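Side-chain contacts in L-lysine 6-monooxygenase involved in desferrioxamine biosynthesis (Erwinia amylovora CFBP1430, PDB 5O8P), which acts as an FAD-dependent cadaverine monooxygenase of desferrioxamine siderophore biosynthesis and probably N-hydroxylates its substrate with the help of NADPH: residues Leu26-Glu31 and Ser73-Leu78; Ser180-Asn185 and Tyr209-Asp214; Tyr342-Pro347 and Gln382-His387. All blocks are in the same frame, centred on the assembly; numbering follows the deposited sequence.

Interaction 1: Leu26-Glu31 and Ser73-Leu78; sequences LSEPVE and SPYSLL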
loop_
_atom_site.group_PDB
_atom_site.type_symbol
_atom_site.label_atom_id
_atom_site.label_comp_id
_atom_site.label_asym_id
_atom_site.label_seq_id
_atom_site.Cartn_x
_atom_site.Cartn_y
_atom_site.Cartn_z
ATOM N N LEU B 26 31.798 14.917 -2.363
ATOM C CA LEU B 26 32.044 15.208 -0.965
ATOM C C LEU B 26 33.386 15.881 -0.762
ATOM O O LEU B 26 33.483 16.745 0.099
ATOM C CB LEU B 26 31.920 13.949 -0.102
ATOM C CG LEU B 26 30.493 13.400 0.020
ATOM C CD1 LEU B 26 30.489 12.076 0.774
ATOM C CD2 LEU B 26 29.574 14.398 0.704
ATOM N N SER B 27 34.405 15.505 -1.550
ATOM C CA SER B 27 35.763 16.080 -1.394
ATOM C C SER B 27 35.954 17.447 -2.032
ATOM O O SER B 27 36.754 18.219 -1.529
ATOM C CB SER B 27 36.853 15.124 -1.883
ATOM O OG SER B 27 36.626 14.641 -3.175
ATOM N N GLU B 28 35.238 17.758 -3.117
ATOM C CA GLU B 28 35.430 19.040 -3.831
ATOM C C GLU B 28 35.450 20.294 -2.933
ATOM O O GLU B 28 36.411 21.059 -3.005
ATOM C CB GLU B 28 34.414 19.242 -4.963
ATOM C CG GLU B 28 34.946 20.133 -6.093
ATOM C CD GLU B 28 33.924 20.464 -7.177
ATOM O OE1 GLU B 28 32.719 20.539 -6.840
ATOM O OE2 GLU B 28 34.323 20.665 -8.361
ATOM N N PRO B 29 34.425 20.495 -2.070
ATOM C CA PRO B 29 34.392 21.722 -1.252
ATOM C C PRO B 29 35.267 21.709 0.008
ATOM O O PRO B 29 35.330 22.726 0.687
ATOM C CB PRO B 29 32.919 21.821 -0.852
ATOM C CG PRO B 29 32.518 20.408 -0.692
ATOM C CD PRO B 29 33.279 19.626 -1.745
ATOM N N VAL B 30 35.940 20.600 0.311
ATOM C CA VAL B 30 36.803 20.536 1.488
ATOM C C VAL B 30 38.064 21.407 1.302
ATOM O O VAL B 30 38.789 21.261 0.318
ATOM C CB VAL B 30 37.194 19.075 1.811
ATOM C CG1 VAL B 30 38.140 18.995 3.001
ATOM C CG2 VAL B 30 35.945 18.248 2.074
ATOM N N GLU B 31 38.309 22.306 2.259
ATOM C CA GLU B 31 39.493 23.172 2.264
ATOM C C GLU B 31 40.766 22.359 2.482
ATOM O O GLU B 31 40.809 21.491 3.345
ATOM C CB GLU B 31 39.378 24.246 3.360
ATOM C CG GLU B 31 38.285 25.294 3.095
ATOM C CD GLU B 31 38.722 26.439 2.170
ATOM O OE1 GLU B 31 39.751 26.315 1.462
ATOM O OE2 GLU B 31 38.027 27.481 2.148
ATOM N N SER B 73 24.768 19.845 0.410
ATOM C CA SER B 73 25.622 19.791 -0.778
ATOM C C SER B 73 24.818 20.084 -2.024
ATOM O O SER B 73 23.676 19.605 -2.161
ATOM C CB SER B 73 26.293 18.431 -0.964
ATOM O OG SER B 73 26.909 18.347 -2.259
ATOM N N PRO B 74 25.407 20.873 -2.941
ATOM C CA PRO B 74 24.737 21.141 -4.206
ATOM C C PRO B 74 24.676 19.924 -5.142
ATOM O O PRO B 74 23.893 19.953 -6.090
ATOM C CB PRO B 74 25.542 22.293 -4.798
ATOM C CG PRO B 74 26.877 22.192 -4.166
ATOM C CD PRO B 74 26.700 21.569 -2.831
ATOM N N TYR B 75 25.422 18.854 -4.849
ATOM C CA TYR B 75 25.311 17.607 -5.626
ATOM C C TYR B 75 24.168 16.687 -5.211
ATOM O O TYR B 75 24.089 15.552 -5.680
ATOM C CB TYR B 75 26.646 16.847 -5.603
ATOM C CG TYR B 75 27.711 17.658 -6.257
ATOM C CD1 TYR B 75 27.792 17.716 -7.629
ATOM C CD2 TYR B 75 28.577 18.436 -5.518
ATOM C CE1 TYR B 75 28.747 18.488 -8.258
ATOM C CE2 TYR B 75 29.539 19.211 -6.134
ATOM C CZ TYR B 75 29.609 19.235 -7.505
ATOM O OH TYR B 75 30.544 19.998 -8.130
ATOM N N SER B 76 23.268 17.161 -4.358
ATOM C CA SER B 76 22.138 16.337 -3.915
ATOM C C SER B 76 21.185 16.080 -5.064
ATOM O O SER B 76 21.097 16.868 -6.003
ATOM C CB SER B 76 21.376 17.009 -2.767
ATOM O OG SER B 76 20.548 18.050 -3.256
ATOM N N LEU B 77 20.467 14.970 -4.972
ATOM C CA LEU B 77 19.404 14.628 -5.924
ATOM C C LEU B 77 18.294 15.687 -5.925
ATOM O O LEU B 77 17.768 16.022 -6.980
ATOM C CB LEU B 77 18.854 13.235 -5.610
ATOM C CG LEU B 77 17.769 12.585 -6.457
ATOM C CD1 LEU B 77 16.368 13.055 -6.080
ATOM C CD2 LEU B 77 18.055 12.788 -7.931
ATOM N N LEU B 78 17.950 16.206 -4.751
ATOM C CA LEU B 78 16.940 17.261 -4.643
ATOM C C LEU B 78 17.400 18.552 -5.299
ATOM O O LEU B 78 16.610 19.238 -5.940
ATOM C CB LEU B 78 16.543 17.503 -3.179
ATOM C CG LEU B 78 15.653 16.411 -2.585
ATOM C CD1 LEU B 78 15.424 16.684 -1.116
ATOM C CD2 LEU B 78 14.317 16.325 -3.310
#
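Two torsions bring Glu28 and Tyr75 together: chi1 of -152° sets Glu28 CG roughly anti to the backbone N with the rest of the chain extended, and chi1 of -63° sets Tyr75 CG anti to its carbonyl carbon. The side chains meet at about a right angle. Tyr75 OH donates to Glu28 OE1 at 2.6 Å, on the syn side but somewhat out of the carboxylate plane, while OE1 lies at the edge of the phenol, close to the ring plane; carboxylate and ring planes are 48° apart. This one bond is the whole polar link between the segments. Each partner stands on a type I turn, Ser27 to Val30 and Ser73 to Ser76. The second turn is reinforced as an ST turn, Ser73 OG accepting from Tyr75 N at 3.0 Å, which fixes the backbone from which the ring projects. The other carboxylate oxygen, Glu28 OE2, accepts a hydrogen bond from the backbone N of Gly115, and Arg113 makes a cation-pi contact with the Tyr75 ring. The contact therefore lies where the C-terminal end of helix 18-27, the turn leading into helix 77-83 and the end of helix 100-113 converge.

Interaction 2: Ser180-Asn185 and Tyr209-Asp214; sequences SEYLLN and YDLLTD
The Tyr182 ring is met at its edge by both of its partners in 209-214: Asp210 OD2 lies in the ring plane beside the hydroxyl, and Leu211 CD2 comes in near that plane. The site belongs to the part of the protein built on the parallel sheet with central strand 194-198, whose strand-turn-helix passage into helix 202-213 carries a Rossmann-type glycine pattern, consistent with Ser200 and Ser203 being NADP(+)-binding residues, although no nucleotide is bound to this chain here. Helix 182-190 precedes that strand, so the contact joins the helices before and after it. With chi1 at 167°, CG anti to the backbone N, Tyr182 extends from near the start of helix 182-190 to helix 202-213. Tyr182 OH donates to Asp210 OD2 at 2.6 Å, meeting the anti lone pair of that oxygen, the one turned away from OD1, and the carboxylate plane stands 81° from the ring. OD2 also forms a salt bridge with Lys186, one turn along from Tyr182, so that one oxygen receives both a phenol and an ammonium group. Leu211 CD2 packs 3.4 Å from Tyr182 OH and 4.2 Å from Tyr182 CE1. Each segment has its own side-chain bond to a backbone carbonyl: Asn185 ND2 donates to Glu181 O at 2.7 Å, and Thr213 OG1 donates to Tyr209 O at 2.9 Å, approaching from the carbonyl face opposite to Thr213 N.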
loop_
_atom_site.group_PDB
_atom_site.type_symbol
_atom_site.label_atom_id
_atom_site.label_comp_id
_atom_site.label_asym_id
_atom_site.label_seq_id
_atom_site.Cartn_x
_atom_site.Cartn_y
_atom_site.Cartn_z
ATOM N N SER B 180 24.274 -7.670 -18.058
ATOM C CA SER B 180 24.887 -6.383 -18.426
ATOM C C SER B 180 24.808 -6.009 -19.906
ATOM O O SER B 180 24.887 -4.829 -20.233
ATOM C CB SER B 180 26.349 -6.374 -18.005
ATOM O OG SER B 180 26.972 -7.571 -18.392
ATOM N N GLU B 181 24.686 -7.001 -20.791
ATOM C CA GLU B 181 24.547 -6.762 -22.217
ATOM C C GLU B 181 23.107 -6.999 -22.711
ATOM O O GLU B 181 22.883 -7.221 -23.918
ATOM C CB GLU B 181 25.489 -7.706 -22.951
ATOM C CG GLU B 181 26.931 -7.735 -22.459
ATOM C CD GLU B 181 27.727 -8.853 -23.148
ATOM O OE1 GLU B 181 28.002 -8.753 -24.376
ATOM O OE2 GLU B 181 28.060 -9.855 -22.467
ATOM N N TYR B 182 22.132 -6.990 -21.797
ATOM C CA TYR B 182 20.771 -7.419 -22.119
ATOM C C TYR B 182 20.083 -6.486 -23.111
ATOM O O TYR B 182 19.598 -6.939 -24.141
ATOM C CB TYR B 182 19.896 -7.557 -20.856
ATOM C CG TYR B 182 18.413 -7.687 -21.153
ATOM C CD1 TYR B 182 17.912 -8.824 -21.793
ATOM C CD2 TYR B 182 17.520 -6.675 -20.811
ATOM C CE1 TYR B 182 16.561 -8.937 -22.088
ATOM C CE2 TYR B 182 16.158 -6.792 -21.078
ATOM C CZ TYR B 182 15.680 -7.924 -21.716
ATOM O OH TYR B 182 14.335 -8.064 -22.013
ATOM N N LEU B 183 20.024 -5.199 -22.803
ATOM C CA LEU B 183 19.289 -4.282 -23.670
ATOM C C LEU B 183 19.786 -4.278 -25.110
ATOM O O LEU B 183 18.970 -4.171 -26.013
ATOM C CB LEU B 183 19.258 -2.855 -23.113
ATOM C CG LEU B 183 18.091 -2.480 -22.178
ATOM C CD1 LEU B 183 18.034 -0.958 -22.089
ATOM C CD2 LEU B 183 16.728 -3.033 -22.600
ATOM N N LEU B 184 21.085 -4.446 -25.315
ATOM C CA LEU B 184 21.662 -4.517 -26.675
ATOM C C LEU B 184 21.224 -5.768 -27.437
ATOM O O LEU B 184 21.044 -5.719 -28.651
ATOM C CB LEU B 184 23.195 -4.514 -26.645
ATOM C CG LEU B 184 24.008 -3.512 -25.810
ATOM C CD1 LEU B 184 25.502 -3.825 -25.963
ATOM C CD2 LEU B 184 23.686 -2.058 -26.156
ATOM N N ASN B 185 21.067 -6.884 -26.725
ATOM C CA ASN B 185 20.707 -8.170 -27.335
ATOM C C ASN B 185 19.219 -8.555 -27.217
ATOM O O ASN B 185 18.836 -9.653 -27.613
ATOM C CB ASN B 185 21.564 -9.269 -26.720
ATOM C CG ASN B 185 23.032 -9.110 -27.052
ATOM O OD1 ASN B 185 23.548 -9.757 -27.968
ATOM N ND2 ASN B 185 23.712 -8.247 -26.318
ATOM N N TYR B 209 10.721 -10.427 -15.999
ATOM C CA TYR B 209 9.522 -9.613 -16.103
ATOM C C TYR B 209 9.425 -8.890 -17.450
ATOM O O TYR B 209 8.349 -8.812 -18.045
ATOM C CB TYR B 209 9.461 -8.606 -14.944
ATOM C CG TYR B 209 8.148 -7.879 -14.878
ATOM C CD1 TYR B 209 7.038 -8.458 -14.272
ATOM C CD2 TYR B 209 8.004 -6.629 -15.453
ATOM C CE1 TYR B 209 5.827 -7.799 -14.226
ATOM C CE2 TYR B 209 6.796 -5.963 -15.408
ATOM C CZ TYR B 209 5.715 -6.559 -14.798
ATOM O OH TYR B 209 4.530 -5.894 -14.748
ATOM N N ASP B 210 10.551 -8.355 -17.917
ATOM C CA ASP B 210 10.599 -7.604 -19.176
ATOM C C ASP B 210 10.184 -8.495 -20.341
ATOM O O ASP B 210 9.361 -8.097 -21.158
ATOM C CB ASP B 210 12.013 -7.052 -19.414
ATOM C CG ASP B 210 12.046 -5.902 -20.403
ATOM O OD1 ASP B 210 11.399 -4.873 -20.128
ATOM O OD2 ASP B 210 12.771 -6.010 -21.420
ATOM N N LEU B 211 10.751 -9.702 -20.386
ATOM C CA LEU B 211 10.457 -10.677 -21.434
ATOM C C LEU B 211 9.047 -11.244 -21.316
ATOM O O LEU B 211 8.383 -11.438 -22.333
ATOM C CB LEU B 211 11.492 -11.820 -21.435
ATOM C CG LEU B 211 12.930 -11.404 -21.783
ATOM C CD1 LEU B 211 13.910 -12.541 -21.520
ATOM C CD2 LEU B 211 13.021 -10.945 -23.221
ATOM N N LEU B 212 8.596 -11.507 -20.086
ATOM C CA LEU B 212 7.241 -12.028 -19.829
ATOM C C LEU B 212 6.160 -11.083 -20.351
ATOM O O LEU B 212 5.125 -11.530 -20.836
ATOM C CB LEU B 212 7.026 -12.286 -18.334
ATOM C CG LEU B 212 5.684 -12.900 -17.904
ATOM C CD1 LEU B 212 5.414 -14.216 -18.619
ATOM C CD2 LEU B 212 5.655 -13.112 -16.397
ATOM N N THR B 213 6.417 -9.785 -20.253
ATOM C CA THR B 213 5.541 -8.760 -20.807
ATOM C C THR B 213 5.203 -8.999 -22.277
ATOM O O THR B 213 4.064 -8.816 -22.672
ATOM C CB THR B 213 6.183 -7.368 -20.618
ATOM O OG1 THR B 213 6.283 -7.086 -19.212
ATOM C CG2 THR B 213 5.387 -6.272 -21.307
ATOM N N ASP B 214 6.174 -9.437 -23.073
ATOM C CA ASP B 214 5.968 -9.651 -24.509
ATOM C C ASP B 214 5.876 -11.131 -24.914
ATOM O O ASP B 214 6.058 -11.461 -26.092
ATOM C CB ASP B 214 7.092 -8.964 -25.297
ATOM C CG ASP B 214 7.228 -7.485 -24.974
ATOM O OD1 ASP B 214 6.210 -6.814 -24.679
ATOM O OD2 ASP B 214 8.370 -6.991 -25.034
#

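Interaction 3: Tyr342-Pro347 and Gln382-His387; sequences YHYQPP and QNAELH. With FAD (flavin-adenine dinucleotide), chain C.
The backbones come nearest at Tyr344 and Ala384, whose CA atoms are 6.5 Å apart, where the chain leaving strand 342-343 passes the loop ahead of helix 386-389, a loop in which Asn383 takes a left-handed helical conformation. Across this gap the Tyr344 ring and the Ala384 methyl form a CH-pi contact. Ala384 CB sits 3.5 Å from the centroid of the Tyr344 ring and only 4° off its normal, so the methyl is centred over one face and nearly equidistant from all six ring carbons. Tyr344 reaches this position with CG anti to the backbone N (chi1 180°); at the far end of the ring from its own CB, the Tyr344 hydroxyl is hydrogen-bonded to that of Tyr365.

Both segments also touch the cofactor, close to the join between the FAD-binding sheet and the chain returning from the NADP(H)-binding, Rossmann-type sheet, as expected in a two-dinucleotide-binding flavoprotein. Strand 379-381, just before Asn383, belongs to the former; strand 342-343 follows the latter's strand 335-338. Asn383 ND2 makes a long, weak hydrogen bond to FAD O2P, 3.4 Å with an N-H...O angle of 157°. Tyr342 lies at the flavin end instead, its CE1 3.3 Å from the flavin methyl C8M of FAD, which comes to the Tyr342 ring at an oblique angle. Next to the methyl contact, Ala384 N donates to Glu385 OE1 at 2.7 Å, coming at OE1 almost in line with its C-O bond. The other oxygen of that carboxylate, Glu385 OE2, forms a salt bridge with Arg402.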
loop_
_atom_site.group_PDB
_atom_site.type_symbol
_atom_site.label_atom_id
_atom_site.label_comp_id
_atom_site.label_asym_id
_atom_site.label_seq_id
_atom_site.Cartn_x
_atom_site.Cartn_y
_atom_site.Cartn_z
ATOM N N TYR B 342 28.096 -10.302 -10.661
ATOM C CA TYR B 342 29.439 -9.743 -10.780
ATOM C C TYR B 342 30.372 -10.316 -9.708
ATOM O O TYR B 342 29.927 -10.747 -8.661
ATOM C CB TYR B 342 29.360 -8.219 -10.622
ATOM C CG TYR B 342 28.603 -7.509 -11.728
ATOM C CD1 TYR B 342 27.216 -7.568 -11.825
ATOM C CD2 TYR B 342 29.286 -6.743 -12.664
ATOM C CE1 TYR B 342 26.540 -6.917 -12.844
ATOM C CE2 TYR B 342 28.618 -6.062 -13.672
ATOM C CZ TYR B 342 27.242 -6.151 -13.764
ATOM O OH TYR B 342 26.574 -5.485 -14.777
ATOM N N HIS B 343 31.671 -10.306 -9.974
ATOM C CA HIS B 343 32.690 -10.725 -9.001
ATOM C C HIS B 343 33.812 -9.693 -9.007
ATOM O O HIS B 343 34.146 -9.183 -10.079
ATOM C CB HIS B 343 33.197 -12.134 -9.372
ATOM C CG HIS B 343 34.397 -12.603 -8.608
ATOM N ND1 HIS B 343 34.404 -12.751 -7.234
ATOM C CD2 HIS B 343 35.611 -13.024 -9.040
ATOM C CE1 HIS B 343 35.580 -13.219 -6.851
ATOM N NE2 HIS B 343 36.331 -13.390 -7.928
ATOM N N TYR B 344 34.347 -9.312 -7.842
ATOM C CA TYR B 344 35.536 -8.448 -7.815
ATOM C C TYR B 344 36.783 -9.304 -7.893
ATOM O O TYR B 344 36.892 -10.301 -7.198
ATOM C CB TYR B 344 35.603 -7.550 -6.564
ATOM C CG TYR B 344 36.850 -6.644 -6.519
ATOM C CD1 TYR B 344 38.059 -7.087 -5.961
ATOM C CD2 TYR B 344 36.811 -5.338 -7.031
ATOM C CE1 TYR B 344 39.190 -6.264 -5.926
ATOM C CE2 TYR B 344 37.937 -4.513 -7.005
ATOM C CZ TYR B 344 39.122 -4.981 -6.457
ATOM O OH TYR B 344 40.223 -4.160 -6.425
ATOM N N GLN B 345 37.715 -8.916 -8.750
ATOM C CA GLN B 345 39.088 -9.403 -8.649
ATOM C C GLN B 345 40.038 -8.221 -8.851
ATOM O O GLN B 345 39.760 -7.324 -9.665
ATOM C CB GLN B 345 39.375 -10.574 -9.604
ATOM C CG GLN B 345 39.220 -10.269 -11.085
ATOM C CD GLN B 345 39.308 -11.521 -11.945
ATOM O OE1 GLN B 345 38.750 -12.567 -11.600
ATOM N NE2 GLN B 345 39.999 -11.421 -13.072
ATOM N N PRO B 346 41.150 -8.208 -8.090
ATOM C CA PRO B 346 42.013 -7.030 -8.034
ATOM C C PRO B 346 42.566 -6.680 -9.422
ATOM O O PRO B 346 43.091 -7.572 -10.088
ATOM C CB PRO B 346 43.130 -7.470 -7.074
ATOM C CG PRO B 346 43.167 -8.957 -7.186
ATOM C CD PRO B 346 41.729 -9.345 -7.343
ATOM N N PRO B 347 42.440 -5.407 -9.865
ATOM C CA PRO B 347 42.846 -5.065 -11.230
ATOM C C PRO B 347 44.338 -5.231 -11.517
ATOM O O PRO B 347 45.161 -5.332 -10.595
ATOM C CB PRO B 347 42.412 -3.602 -11.377
ATOM C CG PRO B 347 42.365 -3.071 -10.009
ATOM C CD PRO B 347 41.935 -4.224 -9.146
ATOM N N GLN B 382 36.844 0.961 -2.204
ATOM C CA GLN B 382 35.395 1.171 -2.189
ATOM C C GLN B 382 34.822 -0.070 -2.856
ATOM O O GLN B 382 35.140 -0.330 -4.011
ATOM C CB GLN B 382 35.008 2.379 -3.042
ATOM C CG GLN B 382 35.669 3.680 -2.640
ATOM C CD GLN B 382 34.696 4.700 -2.114
ATOM O OE1 GLN B 382 33.931 4.424 -1.201
ATOM N NE2 GLN B 382 34.713 5.901 -2.701
ATOM N N ASN B 383 33.969 -0.824 -2.157
ATOM C CA ASN B 383 33.294 -1.983 -2.748
ATOM C C ASN B 383 34.252 -3.125 -3.176
ATOM O O ASN B 383 34.067 -3.721 -4.237
ATOM C CB ASN B 383 32.432 -1.506 -3.942
ATOM C CG ASN B 383 31.354 -2.509 -4.384
ATOM O OD1 ASN B 383 30.701 -3.189 -3.576
ATOM N ND2 ASN B 383 31.146 -2.575 -5.702
ATOM N N ALA B 384 35.260 -3.437 -2.375
ATOM C CA ALA B 384 35.970 -4.736 -2.514
ATOM C C ALA B 384 36.226 -5.380 -1.140
ATOM O O ALA B 384 37.185 -6.139 -0.951
ATOM C CB ALA B 384 37.262 -4.556 -3.303
ATOM N N GLU B 385 35.358 -5.048 -0.186
ATOM C CA GLU B 385 35.503 -5.438 1.215
ATOM C C GLU B 385 34.277 -6.222 1.716
ATOM O O GLU B 385 34.080 -6.312 2.926
ATOM C CB GLU B 385 35.789 -4.191 2.092
ATOM C CG GLU B 385 34.626 -3.206 2.326
ATOM C CD GLU B 385 34.389 -2.187 1.228
ATOM O OE1 GLU B 385 34.887 -2.379 0.112
ATOM O OE2 GLU B 385 33.665 -1.210 1.483
ATOM N N LEU B 386 33.488 -6.799 0.801
ATOM C CA LEU B 386 32.343 -7.671 1.153
ATOM C C LEU B 386 32.728 -8.817 2.119
ATOM O O LEU B 386 31.968 -9.192 3.017
ATOM C CB LEU B 386 31.725 -8.258 -0.135
ATOM C CG LEU B 386 30.551 -9.259 -0.126
ATOM C CD1 LEU B 386 29.422 -8.862 0.817
ATOM C CD2 LEU B 386 30.006 -9.432 -1.539
ATOM N N HIS B 387 33.921 -9.359 1.926
ATOM C CA HIS B 387 34.429 -10.475 2.738
ATOM C C HIS B 387 34.830 -10.095 4.169
ATOM O O HIS B 387 34.953 -10.968 5.013
ATOM C CB HIS B 387 35.562 -11.212 1.991
ATOM C CG HIS B 387 36.809 -10.408 1.812
ATOM N ND1 HIS B 387 36.969 -9.479 0.797
ATOM C CD2 HIS B 387 38.005 -10.490 2.433
ATOM C CE1 HIS B 387 38.184 -8.963 0.863
ATOM N NE2 HIS B 387 38.833 -9.562 1.843
HETATM P PA FAD C . 31.344 0.838 -11.247
HETATM O O1A FAD C . 30.250 1.201 -12.234
HETATM O O2A FAD C . 31.932 -0.553 -11.274
HETATM O O5B FAD C . 32.509 1.933 -11.482
HETATM C C5B FAD C . 33.847 1.575 -11.812
HETATM C C4B FAD C . 34.488 2.523 -12.819
HETATM O O4B FAD C . 35.915 2.373 -12.767
HETATM C C3B FAD C . 34.076 2.218 -14.255
HETATM O O3B FAD C . 33.709 3.445 -14.901
HETATM C C2B FAD C . 35.299 1.539 -14.870
HETATM O O2B FAD C . 35.463 1.780 -16.272
HETATM C C1B FAD C . 36.437 2.164 -14.087
HETATM N N9A FAD C . 37.727 1.421 -14.094
HETATM C C8A FAD C . 37.960 0.122 -13.816
HETATM N N7A FAD C . 39.288 -0.159 -13.934
HETATM C C5A FAD C . 39.923 0.977 -14.294
HETATM C C6A FAD C . 41.317 1.405 -14.594
HETATM N N6A FAD C . 42.348 0.527 -14.531
HETATM N N1A FAD C . 41.531 2.704 -14.930
HETATM C C2A FAD C . 40.524 3.601 -15.002
HETATM N N3A FAD C . 39.240 3.278 -14.752
HETATM C C4A FAD C . 38.884 2.013 -14.397
HETATM N N1 FAD C . 23.012 -0.857 -5.504
HETATM C C2 FAD C . 22.114 -0.107 -4.813
HETATM O O2 FAD C . 22.400 0.222 -3.640
HETATM N N3 FAD C . 20.941 0.296 -5.351
HETATM C C4 FAD C . 20.586 -0.029 -6.607
HETATM O O4 FAD C . 19.496 0.350 -7.079
HETATM C C4X FAD C . 21.512 -0.847 -7.430
HETATM N N5 FAD C . 21.216 -1.204 -8.699
HETATM C C5X FAD C . 22.082 -1.954 -9.420
HETATM C C6 FAD C . 21.723 -2.294 -10.722
HETATM C C7 FAD C . 22.562 -3.061 -11.526
HETATM C C7M FAD C . 22.149 -3.419 -12.932
HETATM C C8 FAD C . 23.869 -3.523 -10.974
HETATM C C8M FAD C . 24.794 -4.354 -11.822
HETATM C C9 FAD C . 24.237 -3.192 -9.669
HETATM C C9A FAD C . 23.400 -2.416 -8.847
HETATM N N10 FAD C . 23.736 -2.045 -7.501
HETATM C C10 FAD C . 22.790 -1.261 -6.782
HETATM C "C1'" FAD C . 25.006 -2.429 -6.825
HETATM C "C2'" FAD C . 26.096 -1.338 -6.942
HETATM O "O2'" FAD C . 25.546 -0.041 -6.632
HETATM C "C3'" FAD C . 26.785 -1.290 -8.319
HETATM O "O3'" FAD C . 27.433 -2.540 -8.600
HETATM C "C4'" FAD C . 27.822 -0.166 -8.442
HETATM O "O4'" FAD C . 27.962 0.205 -9.819
HETATM C "C5'" FAD C . 29.193 -0.561 -7.900
HETATM O "O5'" FAD C . 29.917 0.622 -7.557
HETATM P P FAD C . 31.313 0.957 -8.267
HETATM O O1P FAD C . 31.791 2.298 -7.748
HETATM O O2P FAD C . 32.139 -0.277 -8.039
HETATM O O3P FAD C . 30.722 1.139 -9.773
#

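In the fold
From the N terminus, interaction 1 closes first, bringing 73-78 back to the end of helix 18-27 across 41 intervening residues that include strands but no helix. Interaction 2 opens later and spans 23 residues, joining helices 182-190 and 202-213 around strand 194-198. Interaction 3 closes last, linking the exit of the Rossmann-type sheet to the loop after strand 379-381 of the FAD-binding sheet. The three follow in series, without nesting or crossing. Interactions 2 and 3 nevertheless touch, Ser180 CB lying 3.4 Å from Tyr342 OH, although their centres are 27 Å apart. Interaction 1 stays separate, its nearest atoms about 8 Å from those of interaction 3.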